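Local coordinates for protein scyllo-inosose 3-dehydrogenase (Thermotoga maritima, PDB 3IP1) that oxidises scyllo-inosose to 3-dehydro-scyllo-inosose with NAD(+) and probably serves in myo-inositol breakdown, as a zinc-dependent homodimeric enzyme, at residues N151-N156 with E163-D168; V72-T77 with T89-T94; N216-G221 with E268-A273. One frame throughout, in Å; residues are numbered along the deposited sequence.

How the contacts relate
From the N terminus the chain first closes contact 2, where 72-77, at the end of the helix begun at 69, meets 89-94 across eleven residues of loop. Contact 1 follows, with six loop residues between 151-156 and 163-168, and contact 3 comes last, bridging 46 residues that hold two helices and two strands. The three are in series, and none encloses or crosses another. Contacts 1 and 2 touch in the GroES-like catalytic domain: F155 O lies 2.9 Å from G90 N, a probable hydrogen bond, and the ring of F155 packs on M74. Contact 3 stands apart in the Rossmann-type coenzyme domain, its centre about 38 Å from that of contact 1 and about 34 Å from that of contact 2.

Contact 1 (N151-N156 with E163-D168)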
ATOM      1  N   ASN A 151     -22.896   1.614 -18.749  1.00 30.34           N
ATOM      2  CA  ASN A 151     -24.241   2.193 -18.770  1.00 29.31           C
ATOM      3  C   ASN A 151     -24.591   2.624 -17.358  1.00 28.89           C
ATOM      4  O   ASN A 151     -23.889   2.268 -16.400  1.00 28.57           O
ATOM      5  CB  ASN A 151     -25.267   1.173 -19.274  1.00 29.58           C
ATOM      6  CG  ASN A 151     -25.103   0.879 -20.742  1.00 30.07           C
ATOM      7  OD1 ASN A 151     -25.520   1.670 -21.575  1.00 30.21           O
ATOM      8  ND2 ASN A 151     -24.461  -0.245 -21.071  1.00 29.76           N
ATOM      9  N   GLU A 152     -25.676   3.379 -17.211  1.00 28.15           N
ATOM     10  CA  GLU A 152     -26.021   3.937 -15.921  1.00 27.93           C
ATOM     11  C   GLU A 152     -27.510   3.881 -15.650  1.00 27.97           C
ATOM     12  O   GLU A 152     -28.335   4.436 -16.399  1.00 27.25           O
ATOM     13  CB  GLU A 152     -25.478   5.365 -15.767  1.00 28.25           C
ATOM     14  CG  GLU A 152     -24.027   5.393 -15.297  1.00 30.79           C
ATOM     15  CD  GLU A 152     -23.489   6.776 -15.096  1.00 33.54           C
ATOM     16  OE1 GLU A 152     -23.522   7.281 -13.953  1.00 32.70           O
ATOM     17  OE2 GLU A 152     -23.034   7.375 -16.091  1.00 36.67           O
ATOM     18  N   LEU A 153     -27.833   3.187 -14.566  1.00 27.23           N
ATOM     19  CA  LEU A 153     -29.192   3.011 -14.115  1.00 27.35           C
ATOM     20  C   LEU A 153     -29.811   4.365 -13.765  1.00 27.37           C
ATOM     21  O   LEU A 153     -29.251   5.111 -12.971  1.00 27.32           O
ATOM     22  CB  LEU A 153     -29.190   2.118 -12.873  1.00 26.90           C
ATOM     23  CG  LEU A 153     -30.561   1.636 -12.435  1.00 27.74           C
ATOM     24  CD1 LEU A 153     -31.030   0.507 -13.358  1.00 25.96           C
ATOM     25  CD2 LEU A 153     -30.471   1.194 -10.991  1.00 27.84           C
ATOM     26  N   GLY A 154     -30.974   4.657 -14.344  1.00 27.64           N
ATOM     27  CA  GLY A 154     -31.642   5.943 -14.121  1.00 27.20           C
ATOM     28  C   GLY A 154     -31.036   7.115 -14.873  1.00 27.63           C
ATOM     29  O   GLY A 154     -31.359   8.265 -14.579  1.00 28.13           O
ATOM     30  N   PHE A 155     -30.173   6.825 -15.847  1.00 27.53           N
ATOM     31  CA  PHE A 155     -29.565   7.832 -16.723  1.00 27.62           C
ATOM     32  C   PHE A 155     -29.763   7.494 -18.199  1.00 27.94           C
ATOM     33  O   PHE A 155     -30.236   8.333 -18.990  1.00 28.09           O
ATOM     34  CB  PHE A 155     -28.079   8.002 -16.409  1.00 27.49           C
ATOM     35  CG  PHE A 155     -27.824   8.681 -15.079  1.00 28.09           C
ATOM     36  CD1 PHE A 155     -27.848   7.951 -13.891  1.00 26.15           C
ATOM     37  CD2 PHE A 155     -27.603  10.053 -15.018  1.00 27.91           C
ATOM     38  CE1 PHE A 155     -27.639   8.586 -12.648  1.00 27.82           C
ATOM     39  CE2 PHE A 155     -27.374  10.699 -13.790  1.00 27.00           C
ATOM     40  CZ  PHE A 155     -27.392   9.946 -12.603  1.00 26.55           C
ATOM     41  N   ASN A 156     -29.405   6.269 -18.572  1.00 27.41           N
ATOM     42  CA  ASN A 156     -29.720   5.761 -19.897  1.00 27.24           C
ATOM     43  C   ASN A 156     -30.273   4.330 -19.874  1.00 27.03           C
ATOM     44  O   ASN A 156     -30.542   3.763 -20.912  1.00 27.47           O
ATOM     45  CB  ASN A 156     -28.501   5.874 -20.809  1.00 26.86           C
ATOM     46  CG  ASN A 156     -27.417   4.853 -20.480  1.00 27.35           C
ATOM     47  OD1 ASN A 156     -26.995   4.714 -19.325  1.00 28.50           O
ATOM     48  ND2 ASN A 156     -26.954   4.145 -21.498  1.00 25.20           N
ATOM     49  N   GLU A 163     -42.546   0.703 -10.119  1.00 29.43           N
ATOM     50  CA  GLU A 163     -43.056  -0.373  -9.282  1.00 30.50           C
ATOM     51  C   GLU A 163     -42.122  -1.584  -9.369  1.00 30.16           C
ATOM     52  O   GLU A 163     -41.961  -2.311  -8.393  1.00 30.16           O
ATOM     53  CB  GLU A 163     -44.468  -0.768  -9.716  1.00 30.83           C
ATOM     54  CG  GLU A 163     -45.473   0.377  -9.649  1.00 34.19           C
ATOM     55  CD  GLU A 163     -46.835  -0.031 -10.177  1.00 39.64           C
ATOM     56  OE1 GLU A 163     -47.565  -0.736  -9.445  1.00 41.73           O
ATOM     57  OE2 GLU A 163     -47.174   0.358 -11.319  1.00 40.81           O
ATOM     58  N   TYR A 164     -41.514  -1.780 -10.542  1.00 29.67           N
ATOM     59  CA  TYR A 164     -40.555  -2.864 -10.775  1.00 29.80           C
ATOM     60  C   TYR A 164     -39.344  -2.340 -11.559  1.00 29.19           C
ATOM     61  O   TYR A 164     -39.467  -1.402 -12.354  1.00 29.23           O
ATOM     62  CB  TYR A 164     -41.209  -4.068 -11.509  1.00 29.35           C
ATOM     63  CG  TYR A 164     -42.364  -4.703 -10.734  1.00 31.96           C
ATOM     64  CD1 TYR A 164     -43.655  -4.197 -10.845  1.00 32.26           C
ATOM     65  CD2 TYR A 164     -42.152  -5.780  -9.857  1.00 32.22           C
ATOM     66  CE1 TYR A 164     -44.702  -4.739 -10.136  1.00 34.22           C
ATOM     67  CE2 TYR A 164     -43.205  -6.334  -9.140  1.00 33.64           C
ATOM     68  CZ  TYR A 164     -44.482  -5.805  -9.290  1.00 34.92           C
ATOM     69  OH  TYR A 164     -45.558  -6.325  -8.595  1.00 35.67           O
ATOM     70  N   VAL A 165     -38.179  -2.938 -11.320  1.00 28.86           N
ATOM     71  CA  VAL A 165     -36.971  -2.638 -12.090  1.00 28.47           C
ATOM     72  C   VAL A 165     -36.232  -3.922 -12.433  1.00 28.88           C
ATOM     73  O   VAL A 165     -36.145  -4.849 -11.633  1.00 29.15           O
ATOM     74  CB  VAL A 165     -36.023  -1.634 -11.346  1.00 28.81           C
ATOM     75  CG1 VAL A 165     -35.352  -2.283 -10.137  1.00 27.92           C
ATOM     76  CG2 VAL A 165     -34.973  -1.073 -12.302  1.00 27.77           C
ATOM     77  N   LYS A 166     -35.707  -3.986 -13.643  1.00 29.02           N
ATOM     78  CA  LYS A 166     -34.945  -5.135 -14.038  1.00 28.69           C
ATOM     79  C   LYS A 166     -33.452  -4.767 -14.012  1.00 28.42           C
ATOM     80  O   LYS A 166     -33.065  -3.733 -14.530  1.00 28.05           O
ATOM     81  CB  LYS A 166     -35.429  -5.598 -15.412  1.00 28.91           C
ATOM     82  CG  LYS A 166     -34.816  -6.851 -15.958  1.00 30.71           C
ATOM     83  CD  LYS A 166     -33.581  -6.515 -16.784  1.00 34.21           C
ATOM     84  CE  LYS A 166     -33.931  -5.947 -18.153  1.00 35.08           C
ATOM     85  NZ  LYS A 166     -34.226  -7.053 -19.101  1.00 37.59           N
ATOM     86  N   VAL A 167     -32.627  -5.606 -13.380  1.00 28.05           N
ATOM     87  CA  VAL A 167     -31.169  -5.442 -13.407  1.00 28.15           C
ATOM     88  C   VAL A 167     -30.489  -6.805 -13.509  1.00 28.48           C
ATOM     89  O   VAL A 167     -31.060  -7.826 -13.107  1.00 28.34           O
ATOM     90  CB  VAL A 167     -30.608  -4.721 -12.131  1.00 27.68           C
ATOM     91  CG1 VAL A 167     -31.184  -3.350 -11.970  1.00 27.92           C
ATOM     92  CG2 VAL A 167     -30.881  -5.539 -10.874  1.00 28.65           C
ATOM     93  N   ASP A 168     -29.250  -6.818 -13.993  1.00 28.55           N
ATOM     94  CA  ASP A 168     -28.429  -8.020 -13.890  1.00 28.48           C
ATOM     95  C   ASP A 168     -28.104  -8.369 -12.439  1.00 27.78           C
ATOM     96  O   ASP A 168     -27.834  -7.489 -11.629  1.00 27.15           O
ATOM     97  CB  ASP A 168     -27.131  -7.881 -14.666  1.00 28.71           C
ATOM     98  CG  ASP A 168     -26.465  -9.220 -14.898  1.00 30.43           C
ATOM     99  OD1 ASP A 168     -25.928  -9.823 -13.938  1.00 30.50           O
ATOM    100  OD2 ASP A 168     -26.499  -9.681 -16.052  1.00 33.82           O
TER
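L153 swings its CG anti to the backbone N (chi1 -169°), and chi2 of 76° then directs CD1 at the strand 164-168, where V167 has CG1 opposite its own carbonyl carbon (chi1 -60°). The two side chains meet at about a right angle, L153 CD1 lying 4.1 Å from V167 CG1. The same methyl also approaches V165 CG2, at 4.4 Å, so one leucine branch serves two alternate residues of the strand. Behind it the turn is held by polar bonds. E152 N donates to N156 OD1 at 2.8 Å, in the plane of that carbonyl, while N156 ND2 reaches a lone pair of N151 OD1 at 2.9 Å; the asparagine amide is thereby fixed at both ends. E152 O accepts from both F155 N and N156 N. V165 and V167 also pack on the strand 57-66, and L153 and V165 on F99 of the strand 98-106. The side chain of L153 comes within about 4 Å of that of H97, a metal ligand. With no hydrogen bond between the segments, the contact is a small buried one made by methyl groups alone, so its cohesion probably comes from burying apolar surface, close to a metal-binding histidine.

Contact 2 (V72-T77 with T89-T94); sequences VHMAQT and TGFPVT
A Met-aromatic contact, made here by a selenomethionine, fastens the helix 69-75 of the GroES-like domain to the segment 89-94, close to the catalytic metal site. M74 SE lies at the edge of the F91 ring, near its plane, 5.1 Å from the ring centroid and 86° off the ring normal. Its closest ring atom is F91 CZ, 3.9 Å from M74 SE, with CE1 next to it. T89 supplies the other partner: its methyl CG2 is also 3.9 Å from M74 SE and 4.1 Å from M74 CG, the two side chains running past each other in opposite directions. The M74 chain is extended about chi2 (-178°), which carries the selenium out to T89 and F91; the bend at chi3 (-74°) turns the methyl CE away from both. On T89 the division of labour is clear, for CG2 faces the helix while OG1 hydrogen-bonds to G87 O. At the F91 ring, V93 CG1 likewise lies at the edge in the ring plane, and the ring also meets that of W37. L8 of the strand 3-12 touches both M74 and F91, and Y85 packs on M74 as well. All three residues that touch are buried. S70 and H73 of the same helix probably belong to a charge relay, as in related enzymes, and the side chain of M74 comes within about 6 Å of that of the metal ligand H97. Such an apolar backing behind the helix that carries relay residues belongs to the catalytic domain of a zinc-containing alcohol dehydrogenase.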
ATOM      1  N   VAL A  72     -32.449  15.904  -9.800  1.00 27.23           N
ATOM      2  CA  VAL A  72     -32.830  17.316  -9.797  1.00 26.89           C
ATOM      3  C   VAL A  72     -32.212  18.040 -10.995  1.00 27.42           C
ATOM      4  O   VAL A  72     -32.901  18.762 -11.730  1.00 26.84           O
ATOM      5  CB  VAL A  72     -32.425  17.983  -8.453  1.00 27.27           C
ATOM      6  CG1 VAL A  72     -32.752  19.478  -8.432  1.00 25.78           C
ATOM      7  CG2 VAL A  72     -33.103  17.251  -7.300  1.00 25.14           C
ATOM      8  N   HIS A  73     -30.929  17.787 -11.227  1.00 27.82           N
ATOM      9  CA  HIS A  73     -30.186  18.489 -12.271  1.00 28.63           C
ATOM     10  C   HIS A  73     -30.501  18.040 -13.695  1.00 28.58           C
ATOM     11  O   HIS A  73     -30.351  18.831 -14.643  1.00 28.83           O
ATOM     12  CB  HIS A  73     -28.680  18.462 -11.978  1.00 28.95           C
ATOM     13  CG  HIS A  73     -28.309  19.254 -10.761  1.00 32.45           C
ATOM     14  ND1 HIS A  73     -27.111  19.098 -10.095  1.00 36.95           N
ATOM     15  CD2 HIS A  73     -28.996  20.204 -10.082  1.00 34.59           C
ATOM     16  CE1 HIS A  73     -27.070  19.924  -9.065  1.00 37.92           C
ATOM     17  NE2 HIS A  73     -28.204  20.605  -9.034  1.00 38.64           N
HETATM   18  N   MSE A  74     -30.952  16.791 -13.846  1.00 27.74           N
HETATM   19  CA  MSE A  74     -31.458  16.334 -15.137  1.00 27.71           C
HETATM   20  C   MSE A  74     -32.762  17.018 -15.553  1.00 28.50           C
HETATM   21  O   MSE A  74     -32.998  17.202 -16.744  1.00 28.15           O
HETATM   22  CB  MSE A  74     -31.579  14.806 -15.190  1.00 27.64           C
HETATM   23  CG  MSE A  74     -30.272  14.080 -15.551  1.00 25.75           C
HETATM   24 SE   MSE A  74     -30.533  12.139 -15.660  1.00 30.08          SE
HETATM   25  CE  MSE A  74     -30.681  11.773 -13.745  1.00 26.27           C
ATOM     26  N   ALA A  75     -33.597  17.412 -14.575  1.00 28.43           N
ATOM     27  CA  ALA A  75     -34.898  18.011 -14.862  1.00 28.60           C
ATOM     28  C   ALA A  75     -34.904  19.535 -14.687  1.00 29.44           C
ATOM     29  O   ALA A  75     -35.947  20.171 -14.845  1.00 29.66           O
ATOM     30  CB  ALA A  75     -35.946  17.397 -13.982  1.00 27.64           C
ATOM     31  N   GLN A  76     -33.759  20.102 -14.304  1.00 29.74           N
ATOM     32  CA  GLN A  76     -33.619  21.535 -14.119  1.00 29.99           C
ATOM     33  C   GLN A  76     -32.874  22.066 -15.330  1.00 30.32           C
ATOM     34  O   GLN A  76     -32.003  21.387 -15.863  1.00 29.89           O
ATOM     35  CB  GLN A  76     -32.810  21.826 -12.868  1.00 29.56           C
ATOM     36  CG  GLN A  76     -32.657  23.305 -12.535  1.00 30.41           C
ATOM     37  CD  GLN A  76     -32.165  23.516 -11.108  1.00 32.54           C
ATOM     38  OE1 GLN A  76     -31.819  22.562 -10.418  1.00 34.71           O
ATOM     39  NE2 GLN A  76     -32.164  24.756 -10.654  1.00 32.59           N
ATOM     40  N   THR A  77     -33.186  23.292 -15.744  1.00 31.18           N
ATOM     41  CA  THR A  77     -32.533  23.869 -16.929  1.00 32.31           C
ATOM     42  C   THR A  77     -31.846  25.202 -16.673  1.00 32.44           C
ATOM     43  O   THR A  77     -32.179  25.904 -15.729  1.00 32.30           O
ATOM     44  CB  THR A  77     -33.531  24.110 -18.068  1.00 32.44           C
ATOM     45  OG1 THR A  77     -34.350  25.228 -17.723  1.00 33.70           O
ATOM     46  CG2 THR A  77     -34.408  22.880 -18.310  1.00 33.01           C
ATOM     47  N   THR A  89     -26.427  10.538 -20.541  1.00 26.70           N
ATOM     48  CA  THR A  89     -27.882  10.642 -20.511  1.00 26.85           C
ATOM     49  C   THR A  89     -28.487  10.072 -21.806  1.00 26.42           C
ATOM     50  O   THR A  89     -28.089  10.456 -22.908  1.00 26.38           O
ATOM     51  CB  THR A  89     -28.325  12.110 -20.326  1.00 26.95           C
ATOM     52  OG1 THR A  89     -27.412  12.965 -21.029  1.00 27.17           O
ATOM     53  CG2 THR A  89     -28.321  12.502 -18.848  1.00 26.50           C
ATOM     54  N   GLY A  90     -29.439   9.154 -21.655  1.00 26.22           N
ATOM     55  CA  GLY A  90     -30.125   8.520 -22.787  1.00 26.72           C
ATOM     56  C   GLY A  90     -31.629   8.619 -22.567  1.00 27.62           C
ATOM     57  O   GLY A  90     -32.192   7.802 -21.858  1.00 28.07           O
ATOM     58  N   PHE A  91     -32.266   9.640 -23.150  1.00 27.50           N
ATOM     59  CA  PHE A  91     -33.697   9.928 -22.940  1.00 26.91           C
ATOM     60  C   PHE A  91     -34.585   9.456 -24.103  1.00 26.60           C
ATOM     61  O   PHE A  91     -34.162   9.511 -25.264  1.00 26.73           O
ATOM     62  CB  PHE A  91     -33.911  11.432 -22.698  1.00 27.04           C
ATOM     63  CG  PHE A  91     -33.177  11.981 -21.479  1.00 29.20           C
ATOM     64  CD1 PHE A  91     -33.095  11.247 -20.295  1.00 27.64           C
ATOM     65  CD2 PHE A  91     -32.594  13.252 -21.518  1.00 29.03           C
ATOM     66  CE1 PHE A  91     -32.429  11.744 -19.196  1.00 29.87           C
ATOM     67  CE2 PHE A  91     -31.931  13.771 -20.416  1.00 29.59           C
ATOM     68  CZ  PHE A  91     -31.857  13.020 -19.241  1.00 30.58           C
ATOM     69  N   PRO A  92     -35.835   9.040 -23.815  1.00 26.43           N
ATOM     70  CA  PRO A  92     -36.487   9.032 -22.489  1.00 26.39           C
ATOM     71  C   PRO A  92     -35.965   7.893 -21.613  1.00 26.30           C
ATOM     72  O   PRO A  92     -35.441   6.910 -22.132  1.00 25.91           O
ATOM     73  CB  PRO A  92     -37.969   8.821 -22.820  1.00 26.34           C
ATOM     74  CG  PRO A  92     -37.964   8.123 -24.159  1.00 26.70           C
ATOM     75  CD  PRO A  92     -36.775   8.681 -24.898  1.00 26.42           C
ATOM     76  N   VAL A  93     -36.091   8.040 -20.301  1.00 26.37           N
ATOM     77  CA  VAL A  93     -35.594   7.019 -19.365  1.00 25.83           C
ATOM     78  C   VAL A  93     -36.400   7.101 -18.081  1.00 26.10           C
ATOM     79  O   VAL A  93     -36.865   8.184 -17.701  1.00 26.06           O
ATOM     80  CB  VAL A  93     -34.067   7.233 -19.067  1.00 25.95           C
ATOM     81  CG1 VAL A  93     -33.835   8.383 -18.054  1.00 25.31           C
ATOM     82  CG2 VAL A  93     -33.407   5.942 -18.599  1.00 25.24           C
ATOM     83  N   THR A  94     -36.578   5.961 -17.423  1.00 26.40           N
ATOM     84  CA  THR A  94     -37.089   5.951 -16.050  1.00 26.94           C
ATOM     85  C   THR A  94     -35.971   6.350 -15.119  1.00 27.04           C
ATOM     86  O   THR A  94     -34.884   5.744 -15.131  1.00 26.84           O
ATOM     87  CB  THR A  94     -37.651   4.562 -15.653  1.00 27.53           C
ATOM     88  OG1 THR A  94     -38.748   4.244 -16.520  1.00 27.01           O
ATOM     89  CG2 THR A  94     -38.139   4.536 -14.189  1.00 26.62           C
TER

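Contact 3 (N216-G221 with E268-A273); sequences NVVILG and ENFVEA
A273 N donates to N269 O at 3.0 Å, and N269 OD1 accepts from E272 N at 3.1 Å across the first turn of the helix 270-277, the nearly straight N-H (177°) coming from above the plane of the amide carbonyl. This second, N-cap bond helps fix the start of the helix from which F270 reaches the strand 216-220. F270 has CG anti to its own nitrogen (chi1 174°), and the ring is carried across to the strand with CZ leading. V218 CG1 meets the ring at its edge, near its plane, 3.8 Å from F270 CZ and 4.0 Å from F270 CE1. L220 CD2 is also 3.8 Å from F270 CZ, but approaches the ring obliquely, the leucine and phenylalanine side chains crossing at about a right angle. L220 does not point straight at the helix from its CA; it is the CD2 branch that closes the distance, with CG following at 4.1 Å from F270 CZ. Cutting L220 back to an alanine would probably open a gap beside F270 CZ, leaving V218 as the ring's one partner from the strand and the ring freer to shift. No hydrogen bond joins the two segments, so the ring and the two aliphatic side chains carry the contact. Just beyond L220, G221 opens a GxGxxG pattern of Rossmann type, consistent with coenzyme binding by this domain. The strand 216-220 lies inside the parallel sheet, between 240-244 and 285-288. The helix 270-277 packs on one face of that sheet, where F270 also touches S244 of the strand 240-244, and Q299 of the helix 293-306 meets F270 while V296 meets L220; I219, pointing away from F270, packs on the helix 224-235.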
ATOM      1  N   ASN A 216      -7.368  12.723  12.414  1.00 25.57           N
ATOM      2  CA  ASN A 216      -8.405  13.747  12.269  1.00 25.59           C
ATOM      3  C   ASN A 216      -8.834  13.823  10.812  1.00 25.49           C
ATOM      4  O   ASN A 216      -8.008  13.611   9.897  1.00 24.82           O
ATOM      5  CB  ASN A 216      -7.890  15.126  12.683  1.00 25.24           C
ATOM      6  CG  ASN A 216      -7.501  15.201  14.147  1.00 26.05           C
ATOM      7  OD1 ASN A 216      -8.126  14.576  15.001  1.00 27.02           O
ATOM      8  ND2 ASN A 216      -6.467  15.986  14.444  1.00 25.59           N
ATOM      9  N   VAL A 217     -10.109  14.126  10.599  1.00 24.83           N
ATOM     10  CA  VAL A 217     -10.614  14.297   9.246  1.00 25.78           C
ATOM     11  C   VAL A 217     -11.436  15.581   9.145  1.00 25.74           C
ATOM     12  O   VAL A 217     -12.065  15.984  10.112  1.00 25.82           O
ATOM     13  CB  VAL A 217     -11.459  13.071   8.751  1.00 25.78           C
ATOM     14  CG1 VAL A 217     -10.632  11.763   8.825  1.00 25.26           C
ATOM     15  CG2 VAL A 217     -12.737  12.941   9.539  1.00 25.52           C
ATOM     16  N   VAL A 218     -11.421  16.198   7.960  1.00 26.12           N
ATOM     17  CA  VAL A 218     -12.193  17.403   7.667  1.00 25.96           C
ATOM     18  C   VAL A 218     -13.042  17.167   6.421  1.00 26.57           C
ATOM     19  O   VAL A 218     -12.529  16.828   5.353  1.00 27.34           O
ATOM     20  CB  VAL A 218     -11.267  18.635   7.455  1.00 26.20           C
ATOM     21  CG1 VAL A 218     -12.053  19.841   6.945  1.00 25.16           C
ATOM     22  CG2 VAL A 218     -10.509  18.981   8.762  1.00 24.53           C
ATOM     23  N   ILE A 219     -14.346  17.357   6.556  1.00 26.95           N
ATOM     24  CA  ILE A 219     -15.274  17.205   5.426  1.00 27.12           C
ATOM     25  C   ILE A 219     -15.889  18.559   5.055  1.00 27.60           C
ATOM     26  O   ILE A 219     -16.507  19.229   5.889  1.00 28.05           O
ATOM     27  CB  ILE A 219     -16.394  16.170   5.734  1.00 26.45           C
ATOM     28  CG1 ILE A 219     -15.780  14.782   5.956  1.00 26.84           C
ATOM     29  CG2 ILE A 219     -17.402  16.114   4.608  1.00 25.50           C
ATOM     30  CD1 ILE A 219     -16.478  13.978   6.958  1.00 28.05           C
ATOM     31  N   LEU A 220     -15.721  18.940   3.800  1.00 28.02           N
ATOM     32  CA  LEU A 220     -16.275  20.180   3.287  1.00 29.26           C
ATOM     33  C   LEU A 220     -17.521  19.844   2.477  1.00 29.92           C
ATOM     34  O   LEU A 220     -17.427  19.232   1.410  1.00 29.96           O
ATOM     35  CB  LEU A 220     -15.226  20.915   2.437  1.00 28.61           C
ATOM     36  CG  LEU A 220     -13.954  21.364   3.186  1.00 29.41           C
ATOM     37  CD1 LEU A 220     -12.812  20.308   3.156  1.00 28.22           C
ATOM     38  CD2 LEU A 220     -13.451  22.693   2.635  1.00 30.48           C
ATOM     39  N   GLY A 221     -18.686  20.236   2.994  1.00 30.46           N
ATOM     40  CA  GLY A 221     -19.961  20.005   2.307  1.00 29.79           C
ATOM     41  C   GLY A 221     -20.760  18.952   3.032  1.00 30.45           C
ATOM     42  O   GLY A 221     -20.271  17.827   3.220  1.00 30.26           O
ATOM     43  N   GLU A 268     -17.999  31.820  10.325  1.00 41.03           N
ATOM     44  CA  GLU A 268     -16.836  31.452  11.110  1.00 40.10           C
ATOM     45  C   GLU A 268     -15.621  31.416  10.207  1.00 39.11           C
ATOM     46  O   GLU A 268     -15.741  31.282   8.994  1.00 39.52           O
ATOM     47  CB  GLU A 268     -17.034  30.083  11.751  1.00 40.57           C
ATOM     48  CG  GLU A 268     -18.142  29.983  12.773  1.00 40.74           C
ATOM     49  CD  GLU A 268     -18.318  28.559  13.248  1.00 43.94           C
ATOM     50  OE1 GLU A 268     -19.420  27.979  13.064  1.00 42.57           O
ATOM     51  OE2 GLU A 268     -17.329  28.001  13.780  1.00 46.43           O
ATOM     52  N   ASN A 269     -14.449  31.554  10.800  1.00 37.70           N
ATOM     53  CA  ASN A 269     -13.207  31.413  10.058  1.00 36.70           C
ATOM     54  C   ASN A 269     -12.845  29.911   9.951  1.00 35.68           C
ATOM     55  O   ASN A 269     -12.413  29.304  10.925  1.00 34.95           O
ATOM     56  CB  ASN A 269     -12.110  32.212  10.770  1.00 36.57           C
ATOM     57  CG  ASN A 269     -10.820  32.279   9.980  1.00 37.85           C
ATOM     58  OD1 ASN A 269     -10.315  31.270   9.485  1.00 36.74           O
ATOM     59  ND2 ASN A 269     -10.253  33.473   9.893  1.00 39.76           N
ATOM     60  N   PHE A 270     -13.039  29.327   8.772  1.00 34.63           N
ATOM     61  CA  PHE A 270     -12.755  27.895   8.548  1.00 33.99           C
ATOM     62  C   PHE A 270     -11.339  27.478   8.978  1.00 32.90           C
ATOM     63  O   PHE A 270     -11.184  26.557   9.764  1.00 32.43           O
ATOM     64  CB  PHE A 270     -13.004  27.510   7.084  1.00 33.54           C
ATOM     65  CG  PHE A 270     -12.595  26.097   6.734  1.00 32.77           C
ATOM     66  CD1 PHE A 270     -13.486  25.036   6.894  1.00 32.91           C
ATOM     67  CD2 PHE A 270     -11.342  25.839   6.208  1.00 32.35           C
ATOM     68  CE1 PHE A 270     -13.112  23.718   6.547  1.00 32.56           C
ATOM     69  CE2 PHE A 270     -10.958  24.542   5.863  1.00 32.24           C
ATOM     70  CZ  PHE A 270     -11.842  23.482   6.037  1.00 33.04           C
ATOM     71  N   VAL A 271     -10.330  28.169   8.461  1.00 32.35           N
ATOM     72  CA  VAL A 271      -8.933  27.837   8.744  1.00 32.06           C
ATOM     73  C   VAL A 271      -8.602  27.815  10.240  1.00 31.91           C
ATOM     74  O   VAL A 271      -8.090  26.818  10.749  1.00 31.75           O
ATOM     75  CB  VAL A 271      -7.963  28.763   7.982  1.00 32.10           C
ATOM     76  CG1 VAL A 271      -6.518  28.581   8.493  1.00 32.08           C
ATOM     77  CG2 VAL A 271      -8.039  28.498   6.472  1.00 32.05           C
ATOM     78  N   GLU A 272      -8.917  28.894  10.950  1.00 32.05           N
ATOM     79  CA  GLU A 272      -8.587  28.994  12.383  1.00 32.43           C
ATOM     80  C   GLU A 272      -9.362  27.981  13.208  1.00 32.19           C
ATOM     81  O   GLU A 272      -8.839  27.441  14.195  1.00 32.24           O
ATOM     82  CB  GLU A 272      -8.863  30.401  12.938  1.00 32.97           C
ATOM     83  CG  GLU A 272      -8.201  31.540  12.172  1.00 35.01           C
ATOM     84  CD  GLU A 272      -6.685  31.483  12.176  1.00 38.02           C
ATOM     85  OE1 GLU A 272      -6.084  30.961  13.142  1.00 39.76           O
ATOM     86  OE2 GLU A 272      -6.084  31.984  11.208  1.00 41.24           O
ATOM     87  N   ALA A 273     -10.611  27.737  12.811  1.00 31.58           N
ATOM     88  CA  ALA A 273     -11.473  26.811  13.532  1.00 31.61           C
ATOM     89  C   ALA A 273     -10.937  25.390  13.401  1.00 31.42           C
ATOM     90  O   ALA A 273     -10.836  24.678  14.401  1.00 30.83           O
ATOM     91  CB  ALA A 273     -12.930  26.892  13.027  1.00 31.36           C
TER